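Odorant-binding protein 1F (Rattus norvegicus, PDB 3FIQ) probably binds a wide variety of chemical odorants in the nasal epithelium, as a small secreted transport protein of the lipocalin family. Local coordinates at residues V26-E31 with S108-N113; A37-M42 with I98-V103. All blocks are in the same frame, centred on the assembly; numbering follows the deposited sequence.

Interaction 1 of 2, residues V26-E31 with S108-N113; sequences VEKVAE and SGKETN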
ATOM      1  N   VAL A  26      -4.451   3.853  13.784  1.00  7.61           N
ATOM      2  CA  VAL A  26      -3.389   2.854  13.849  1.00  7.38           C
ATOM      3  C   VAL A  26      -3.912   1.433  13.880  1.00  8.85           C
ATOM      4  O   VAL A  26      -3.227   0.517  13.413  1.00  7.77           O
ATOM      5  CB  VAL A  26      -2.416   3.094  15.066  1.00 11.72           C
ATOM      6  CG1 VAL A  26      -3.067   2.859  16.320  1.00 11.32           C
ATOM      7  CG2 VAL A  26      -1.164   2.280  14.911  1.00 13.65           C
ATOM      8  N   GLU A  27      -5.093   1.223  14.465  1.00  8.97           N
ATOM      9  CA  GLU A  27      -5.647  -0.100  14.537  1.00  8.81           C
ATOM     10  C   GLU A  27      -5.818  -0.693  13.153  1.00  7.23           C
ATOM     11  O   GLU A  27      -5.838  -1.917  12.998  1.00  7.62           O
ATOM     12  CB  GLU A  27      -6.960  -0.107  15.293  1.00  9.23           C
ATOM     13  CG  GLU A  27      -8.090   0.496  14.616  1.00 12.18           C
ATOM     14  CD  GLU A  27      -8.172   2.023  14.718  1.00 15.89           C
ATOM     15  OE1 GLU A  27      -7.312   2.741  15.362  1.00 19.59           O
ATOM     16  OE2 GLU A  27      -9.222   2.433  14.168  1.00 18.85           O
ATOM     17  N   LYS A  28      -5.935   0.149  12.114  1.00  5.71           N
ATOM     18  CA  LYS A  28      -6.163  -0.379  10.789  1.00  6.63           C
ATOM     19  C   LYS A  28      -4.907  -0.992  10.233  1.00  5.51           C
ATOM     20  O   LYS A  28      -5.025  -1.832   9.328  1.00  5.58           O
ATOM     21  CB  LYS A  28      -6.587   0.750   9.853  1.00  7.95           C
ATOM     22  CG  LYS A  28      -7.974   1.294  10.148  1.00 10.41           C
ATOM     23  CD  LYS A  28      -9.051   0.406   9.750  1.00 11.55           C
ATOM     24  CE  LYS A  28     -10.421   1.037   9.951  1.00 10.78           C
ATOM     25  NZ  LYS A  28     -11.448   0.050   9.553  1.00 12.16           N
ATOM     26  N   VAL A  29      -3.715  -0.602  10.710  1.00  5.20           N
ATOM     27  CA  VAL A  29      -2.468  -1.069  10.130  1.00  5.02           C
ATOM     28  C   VAL A  29      -1.546  -1.820  11.042  1.00  5.66           C
ATOM     29  O   VAL A  29      -0.553  -2.392  10.597  1.00  6.10           O
ATOM     30  CB  VAL A  29      -1.708   0.093   9.413  1.00  5.22           C
ATOM     31  CG1 VAL A  29      -2.508   0.605   8.271  1.00  9.89           C
ATOM     32  CG2 VAL A  29      -1.342   1.198  10.404  1.00  6.18           C
ATOM     33  N   ALA A  30      -1.831  -1.794  12.344  1.00  5.45           N
ATOM     34  CA  ALA A  30      -1.146  -2.626  13.347  1.00  6.38           C
ATOM     35  C   ALA A  30      -1.530  -4.077  13.144  1.00  5.68           C
ATOM     36  O   ALA A  30      -2.388  -4.413  12.335  1.00  7.42           O
ATOM     37  CB  ALA A  30      -1.631  -2.196  14.718  1.00  7.52           C
ATOM     38  N   GLU A  31      -0.887  -4.932  13.910  1.00  5.93           N
ATOM     39  CA  GLU A  31      -1.204  -6.345  13.859  1.00  8.12           C
ATOM     40  C   GLU A  31      -2.711  -6.547  13.847  1.00  6.31           C
ATOM     41  O   GLU A  31      -3.428  -5.953  14.620  1.00  7.53           O
ATOM     42  CB  GLU A  31      -0.603  -7.072  15.017  1.00  7.26           C
ATOM     43  CG  GLU A  31      -1.008  -8.586  15.103  1.00  9.27           C
ATOM     44  CD  GLU A  31      -0.041  -9.458  15.886  1.00 11.43           C
ATOM     45  OE1 GLU A  31       0.529  -8.967  16.853  1.00 10.33           O
ATOM     46  OE2 GLU A  31       0.106 -10.637  15.495  1.00  8.09           O
ATOM     47  N   SER A 108     -18.272   1.163   8.220  1.00 16.94           N
ATOM     48  CA  SER A 108     -18.942   1.963   9.256  1.00 16.58           C
ATOM     49  C   SER A 108     -18.853   3.416   8.968  1.00 19.30           C
ATOM     50  O   SER A 108     -19.422   4.228   9.703  1.00 22.88           O
ATOM     51  CB  SER A 108     -18.354   1.722  10.638  1.00 14.73           C
ATOM     52  OG  SER A 108     -17.081   2.339  10.762  1.00 20.37           O
ATOM     53  N   GLY A 109     -18.159   3.760   7.896  1.00 16.08           N
ATOM     54  CA  GLY A 109     -18.008   5.154   7.509  1.00 13.30           C
ATOM     55  C   GLY A 109     -16.727   5.842   7.994  1.00 12.55           C
ATOM     56  O   GLY A 109     -16.494   6.999   7.683  1.00 17.61           O
ATOM     57  N   LYS A 110     -15.900   5.131   8.718  1.00 11.95           N
ATOM     58  CA  LYS A 110     -14.698   5.691   9.284  1.00  9.85           C
ATOM     59  C   LYS A 110     -13.684   5.851   8.148  1.00 11.12           C
ATOM     60  O   LYS A 110     -13.418   4.924   7.374  1.00 10.84           O
ATOM     61  CB  LYS A 110     -14.137   4.786  10.360  1.00 12.23           C
ATOM     62  CG  LYS A 110     -12.891   5.311  11.060  1.00 17.99           C
ATOM     63  CD  LYS A 110     -12.288   4.283  12.013  1.00 21.80           C
ATOM     64  CE  LYS A 110     -12.770   4.445  13.429  1.00 35.96           C
ATOM     65  NZ  LYS A 110     -11.633   4.144  14.403  1.00 45.11           N
ATOM     66  N   GLU A 111     -13.096   7.018   8.070  1.00  8.10           N
ATOM     67  CA  GLU A 111     -12.074   7.285   7.048  1.00 11.04           C
ATOM     68  C   GLU A 111     -10.696   7.194   7.605  1.00 10.49           C
ATOM     69  O   GLU A 111     -10.384   7.800   8.637  1.00 11.79           O
ATOM     70  CB  GLU A 111     -12.251   8.709   6.539  1.00 15.61           C
ATOM     71  CG  GLU A 111     -11.465   8.999   5.277  1.00 24.62           C
ATOM     72  CD  GLU A 111     -11.729  10.416   4.712  1.00 44.32           C
ATOM     73  OE1 GLU A 111     -12.935  10.770   4.582  1.00 49.38           O
ATOM     74  OE2 GLU A 111     -10.729  11.138   4.409  1.00 35.22           O
ATOM     75  N   THR A 112      -9.818   6.455   6.902  1.00  8.74           N
ATOM     76  CA  THR A 112      -8.443   6.271   7.265  1.00  6.59           C
ATOM     77  C   THR A 112      -7.574   6.667   6.068  1.00  6.53           C
ATOM     78  O   THR A 112      -7.786   6.239   4.930  1.00  7.71           O
ATOM     79  CB  THR A 112      -8.143   4.797   7.635  1.00  6.91           C
ATOM     80  OG1 THR A 112      -9.058   4.346   8.656  1.00  8.31           O
ATOM     81  CG2 THR A 112      -6.714   4.572   8.149  1.00  7.57           C
ATOM     82  N   ASN A 113      -6.624   7.525   6.350  1.00  7.18           N
ATOM     83  CA  ASN A 113      -5.571   7.934   5.409  1.00  5.82           C
ATOM     84  C   ASN A 113      -4.323   7.108   5.628  1.00  7.53           C
ATOM     85  O   ASN A 113      -3.834   7.037   6.729  1.00  5.52           O
ATOM     86  CB  ASN A 113      -5.299   9.438   5.562  1.00  9.09           C
ATOM     87  CG  ASN A 113      -6.331  10.261   4.766  1.00 22.29           C
ATOM     88  OD1 ASN A 113      -6.083  10.634   3.642  1.00 23.23           O
ATOM     89  ND2 ASN A 113      -7.495  10.462   5.327  1.00 30.09           N
TER

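Interaction 2 of 2, residues A37-M42 with I98-V103; sequences AYFQHM and IFFHNV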
ATOM      1  N   ALA A  37      -1.507  -4.847   4.913  1.00  4.42           N
ATOM      2  CA  ALA A  37      -1.377  -5.659   3.717  1.00  4.72           C
ATOM      3  C   ALA A  37       0.067  -5.887   3.387  1.00  4.43           C
ATOM      4  O   ALA A  37       0.839  -4.902   3.191  1.00  4.78           O
ATOM      5  CB  ALA A  37      -1.973  -4.926   2.563  1.00  4.61           C
ATOM      6  N   TYR A  38       0.423  -7.167   3.326  1.00  4.60           N
ATOM      7  CA  TYR A  38       1.793  -7.611   2.956  1.00  4.71           C
ATOM      8  C   TYR A  38       1.749  -7.912   1.444  1.00  4.72           C
ATOM      9  O   TYR A  38       1.252  -8.969   1.019  1.00  6.31           O
ATOM     10  CB  TYR A  38       2.187  -8.841   3.702  1.00  4.98           C
ATOM     11  CG  TYR A  38       2.386  -8.688   5.202  1.00  7.94           C
ATOM     12  CD1 TYR A  38       1.296  -8.711   6.089  1.00  7.88           C
ATOM     13  CD2 TYR A  38       3.668  -8.498   5.739  1.00  5.68           C
ATOM     14  CE1 TYR A  38       1.524  -8.550   7.492  1.00  5.23           C
ATOM     15  CE2 TYR A  38       3.879  -8.356   7.086  1.00  5.34           C
ATOM     16  CZ  TYR A  38       2.795  -8.377   7.959  1.00  6.99           C
ATOM     17  OH  TYR A  38       2.983  -8.262   9.323  1.00  6.78           O
ATOM     18  N   PHE A  39       2.197  -6.949   0.630  1.00  4.66           N
ATOM     19  CA  PHE A  39       2.092  -7.142  -0.830  1.00  4.66           C
ATOM     20  C   PHE A  39       2.840  -8.383  -1.222  1.00  5.17           C
ATOM     21  O   PHE A  39       3.836  -8.770  -0.605  1.00  5.55           O
ATOM     22  CB  PHE A  39       2.692  -5.926  -1.567  1.00  4.60           C
ATOM     23  CG  PHE A  39       1.669  -4.785  -1.795  1.00  4.63           C
ATOM     24  CD1 PHE A  39       0.641  -4.517  -0.914  1.00  5.97           C
ATOM     25  CD2 PHE A  39       1.800  -3.953  -2.876  1.00  5.36           C
ATOM     26  CE1 PHE A  39      -0.291  -3.464  -1.150  1.00  4.46           C
ATOM     27  CE2 PHE A  39       0.891  -2.908  -3.081  1.00  6.74           C
ATOM     28  CZ  PHE A  39      -0.120  -2.659  -2.220  1.00  8.00           C
ATOM     29  N   GLN A  40       2.343  -8.990  -2.293  1.00  5.06           N
ATOM     30  CA  GLN A  40       3.034 -10.058  -2.992  1.00  5.38           C
ATOM     31  C   GLN A  40       3.301  -9.763  -4.452  1.00  5.48           C
ATOM     32  O   GLN A  40       4.371 -10.114  -4.985  1.00  5.78           O
ATOM     33  CB  GLN A  40       2.215 -11.340  -2.815  1.00  8.14           C
ATOM     34  CG  GLN A  40       2.898 -12.575  -3.426  1.00  8.27           C
ATOM     35  CD  GLN A  40       2.139 -13.829  -3.082  1.00 10.00           C
ATOM     36  OE1 GLN A  40       1.299 -14.310  -3.867  1.00 15.84           O
ATOM     37  NE2 GLN A  40       2.417 -14.348  -1.915  1.00 15.05           N
ATOM     38  N   HIS A  41       2.326  -9.200  -5.175  1.00  5.36           N
ATOM     39  CA  HIS A  41       2.447  -9.075  -6.627  1.00  5.83           C
ATOM     40  C   HIS A  41       1.529  -8.023  -7.141  1.00  9.06           C
ATOM     41  O   HIS A  41       0.454  -7.806  -6.571  1.00  5.20           O
ATOM     42  CB  HIS A  41       2.071 -10.444  -7.275  1.00  5.90           C
ATOM     43  CG  HIS A  41       2.461 -10.608  -8.714  1.00  7.61           C
ATOM     44  ND1 HIS A  41       1.618 -10.239  -9.747  1.00 11.11           N
ATOM     45  CD2 HIS A  41       3.614 -11.060  -9.306  1.00  6.91           C
ATOM     46  CE1 HIS A  41       2.238 -10.467 -10.906  1.00 10.16           C
ATOM     47  NE2 HIS A  41       3.414 -10.993 -10.671  1.00 10.12           N
ATOM     48  N   MET A  42       1.938  -7.366  -8.232  1.00  6.72           N
ATOM     49  CA  MET A  42       1.084  -6.425  -8.969  1.00  5.45           C
ATOM     50  C   MET A  42       1.108  -6.733 -10.417  1.00  7.62           C
ATOM     51  O   MET A  42       2.150  -7.155 -10.999  1.00  9.10           O
ATOM     52  CB  MET A  42       1.541  -5.002  -8.724  1.00  5.62           C
ATOM     53  CG  MET A  42       1.423  -4.556  -7.301  1.00  7.15           C
ATOM     54  SD  MET A  42       1.398  -2.757  -7.006  1.00  9.96           S
ATOM     55  CE  MET A  42       3.101  -2.363  -7.286  1.00  9.41           C
ATOM     56  N   ILE A  98       7.797   2.150  -4.458  1.00  5.66           N
ATOM     57  CA  ILE A  98       6.607   2.953  -4.700  1.00  5.32           C
ATOM     58  C   ILE A  98       6.003   3.366  -3.406  1.00  5.43           C
ATOM     59  O   ILE A  98       5.809   2.512  -2.526  1.00  6.87           O
ATOM     60  CB  ILE A  98       5.579   2.209  -5.560  1.00  6.12           C
ATOM     61  CG1 ILE A  98       6.200   1.910  -6.917  1.00 10.51           C
ATOM     62  CG2 ILE A  98       4.301   3.062  -5.735  1.00  6.07           C
ATOM     63  CD1 ILE A  98       5.291   1.094  -7.846  1.00 15.90           C
ATOM     64  N   PHE A  99       5.760   4.655  -3.223  1.00  6.55           N
ATOM     65  CA  PHE A  99       4.902   5.159  -2.148  1.00  7.04           C
ATOM     66  C   PHE A  99       3.461   5.367  -2.627  1.00  8.01           C
ATOM     67  O   PHE A  99       3.250   6.153  -3.553  1.00  8.12           O
ATOM     68  CB  PHE A  99       5.381   6.505  -1.635  1.00  6.10           C
ATOM     69  CG  PHE A  99       6.729   6.519  -0.903  1.00  6.96           C
ATOM     70  CD1 PHE A  99       7.580   5.404  -0.779  1.00 11.50           C
ATOM     71  CD2 PHE A  99       7.080   7.674  -0.237  1.00 13.43           C
ATOM     72  CE1 PHE A  99       8.760   5.501  -0.105  1.00 13.89           C
ATOM     73  CE2 PHE A  99       8.285   7.761   0.428  1.00 15.00           C
ATOM     74  CZ  PHE A  99       9.112   6.711   0.487  1.00 11.20           C
ATOM     75  N   PHE A 100       2.491   4.626  -2.109  1.00  4.97           N
ATOM     76  CA  PHE A 100       1.089   4.786  -2.414  1.00  5.72           C
ATOM     77  C   PHE A 100       0.414   5.554  -1.301  1.00  8.70           C
ATOM     78  O   PHE A 100       0.709   5.398  -0.153  1.00  6.98           O
ATOM     79  CB  PHE A 100       0.372   3.421  -2.459  1.00  4.95           C
ATOM     80  CG  PHE A 100       0.701   2.585  -3.673  1.00  5.66           C
ATOM     81  CD1 PHE A 100       0.123   2.842  -4.873  1.00  9.21           C
ATOM     82  CD2 PHE A 100       1.537   1.470  -3.558  1.00  8.32           C
ATOM     83  CE1 PHE A 100       0.368   2.032  -5.973  1.00 10.97           C
ATOM     84  CE2 PHE A 100       1.795   0.668  -4.684  1.00  8.59           C
ATOM     85  CZ  PHE A 100       1.179   0.983  -5.903  1.00  8.98           C
ATOM     86  N   HIS A 101      -0.554   6.383  -1.665  1.00  4.74           N
ATOM     87  CA  HIS A 101      -1.456   6.991  -0.737  1.00  5.42           C
ATOM     88  C   HIS A 101      -2.810   6.339  -0.966  1.00  8.10           C
ATOM     89  O   HIS A 101      -3.225   6.108  -2.110  1.00  8.19           O
ATOM     90  CB  HIS A 101      -1.612   8.464  -1.014  1.00  6.34           C
ATOM     91  CG  HIS A 101      -2.529   9.141  -0.069  1.00  9.93           C
ATOM     92  ND1 HIS A 101      -3.805   9.528  -0.420  1.00 18.49           N
ATOM     93  CD2 HIS A 101      -2.354   9.546   1.203  1.00 15.49           C
ATOM     94  CE1 HIS A 101      -4.383  10.106   0.615  1.00 17.35           C
ATOM     95  NE2 HIS A 101      -3.529  10.131   1.607  1.00 16.72           N
ATOM     96  N   ASN A 102      -3.447   5.894   0.119  1.00  4.17           N
ATOM     97  CA  ASN A 102      -4.780   5.308   0.068  1.00  6.27           C
ATOM     98  C   ASN A 102      -5.695   5.981   1.102  1.00  8.07           C
ATOM     99  O   ASN A 102      -5.279   6.324   2.188  1.00  7.57           O
ATOM    100  CB  ASN A 102      -4.761   3.808   0.336  1.00  4.16           C
ATOM    101  CG  ASN A 102      -6.150   3.163   0.214  1.00  7.49           C
ATOM    102  OD1 ASN A 102      -6.589   2.359   1.136  1.00 11.55           O
ATOM    103  ND2 ASN A 102      -6.824   3.416  -0.818  1.00  6.09           N
ATOM    104  N   VAL A 103      -6.934   6.257   0.699  1.00  4.82           N
ATOM    105  CA  VAL A 103      -7.992   6.645   1.586  1.00  4.36           C
ATOM    106  C   VAL A 103      -8.954   5.454   1.598  1.00  5.33           C
ATOM    107  O   VAL A 103      -9.504   5.025   0.555  1.00  5.81           O
ATOM    108  CB  VAL A 103      -8.746   7.898   1.114  1.00  8.40           C
ATOM    109  CG1 VAL A 103      -9.845   8.185   2.120  1.00 11.22           C
ATOM    110  CG2 VAL A 103      -7.709   9.031   1.032  1.00  8.21           C
TER

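Interaction 1 of 2, residues V26-E31 with S108-N113
In the lipocalin barrel, the long loop between strands 14-23 and 38-44 leans against the start of strand 111-119, and Glu27, Lys28, Lys110 and Thr112 make the contact. At the solvent side Glu27 and Lys110 approach from opposite directions and form a salt bridge, OE2 of Glu27 lying 3.0 Å from NZ of Lys110. The ammonium sits on the syn side of the carboxylate, 23° out of its plane. Lys110 starts out extended and turns at chi3 (-94°) and chi4, which swings its nitrogen to the acid; long flexible chains suit such an exposed pairing.

Closer to the barrel, Lys28 lays its methylenes over Thr112, with CG 3.6 Å from OG1 and 4.0 Å from CG2. A bend at chi2 (-73°) carries the chain past the hydroxyl to Asp106, with which NZ forms a salt bridge. NZ of Lys28 and NZ of Lys110 stay 6.3 Å apart, each paired with its own acid. Thr112, small enough to fit beneath the loop, is buried, and its OG1 is hydrogen-bonded to OD1 of Asn25. Within the loop, Val26 O accepts from the amides of Val29 and Ala30, a tight turn in the long first connection of a lipocalin barrel.

Interaction 2 of 2, residues A37-M42 with I98-V103
Phe39 and Met42 meet Ile98 and Phe100 across the inside of the lipocalin beta-barrel, whose interior forms the ligand cavity in this family. The two strands are not sheet neighbours: their segment axes come no closer than 12.8 Å and run at 118° to each other, so side chains alone bridge the gap and no hydrogen bond joins them. The phenylalanines and isoleucine suit this buried interior, offering bulky apolar surface with no polar group to satisfy.

The tight part gathers around the outer end of the Phe100 ring. SD of Met42 lies 3.9 Å from CZ of Phe100 and 5.1 Å from the ring centroid, a Met-aromatic contact that is oblique, 70° off the ring normal. Methionine suits this place because its unbranched chain spans the distance and its polarisable sulfur packs well against an aromatic ring. Phe39 adds a single approach, its CE2 standing 4.0 Å from CE2 of Phe100, where the two side chains meet at a slant. On the Phe100 strand itself, CG2 of Ile98 rests 3.6 Å above one face of that ring, offset toward the rim, which probably restricts its rotation.

The looser side is the outer flank of strand 38-42. Gln40 and His41, partly exposed, both face Ile54 in a classic beta bulge, and Gln40 uses its amide on Asn156. Inside, Trp16 touches both Met42 and Ile98, extending the apolar lining. A turn at chi3 (-74°) finally brings CE of Met42 tip to tip with CD1 of Ile98, 4.1 Å away.

In the fold
Both interactions belong to one antiparallel barrel, with centres about 15 Å apart. Interaction 2 lies about 2 Å from the centre of the chain, whereas interaction 1 is about 13 Å from it, toward the surface. Along the sequence, 26-31 comes first, then 37-42, 98-103 and finally 108-113, so interaction 1 brackets interaction 2. Strands 97-105 and 111-119 are consecutive neighbours in the sheet and join the two directly: Glu111 packs on Val103, and Asn113 reaches His101 through a weak hydrogen bond. The same barrel wall thus presents apolar residues to its interior and, farther along, supports a loop by charged and polar groups.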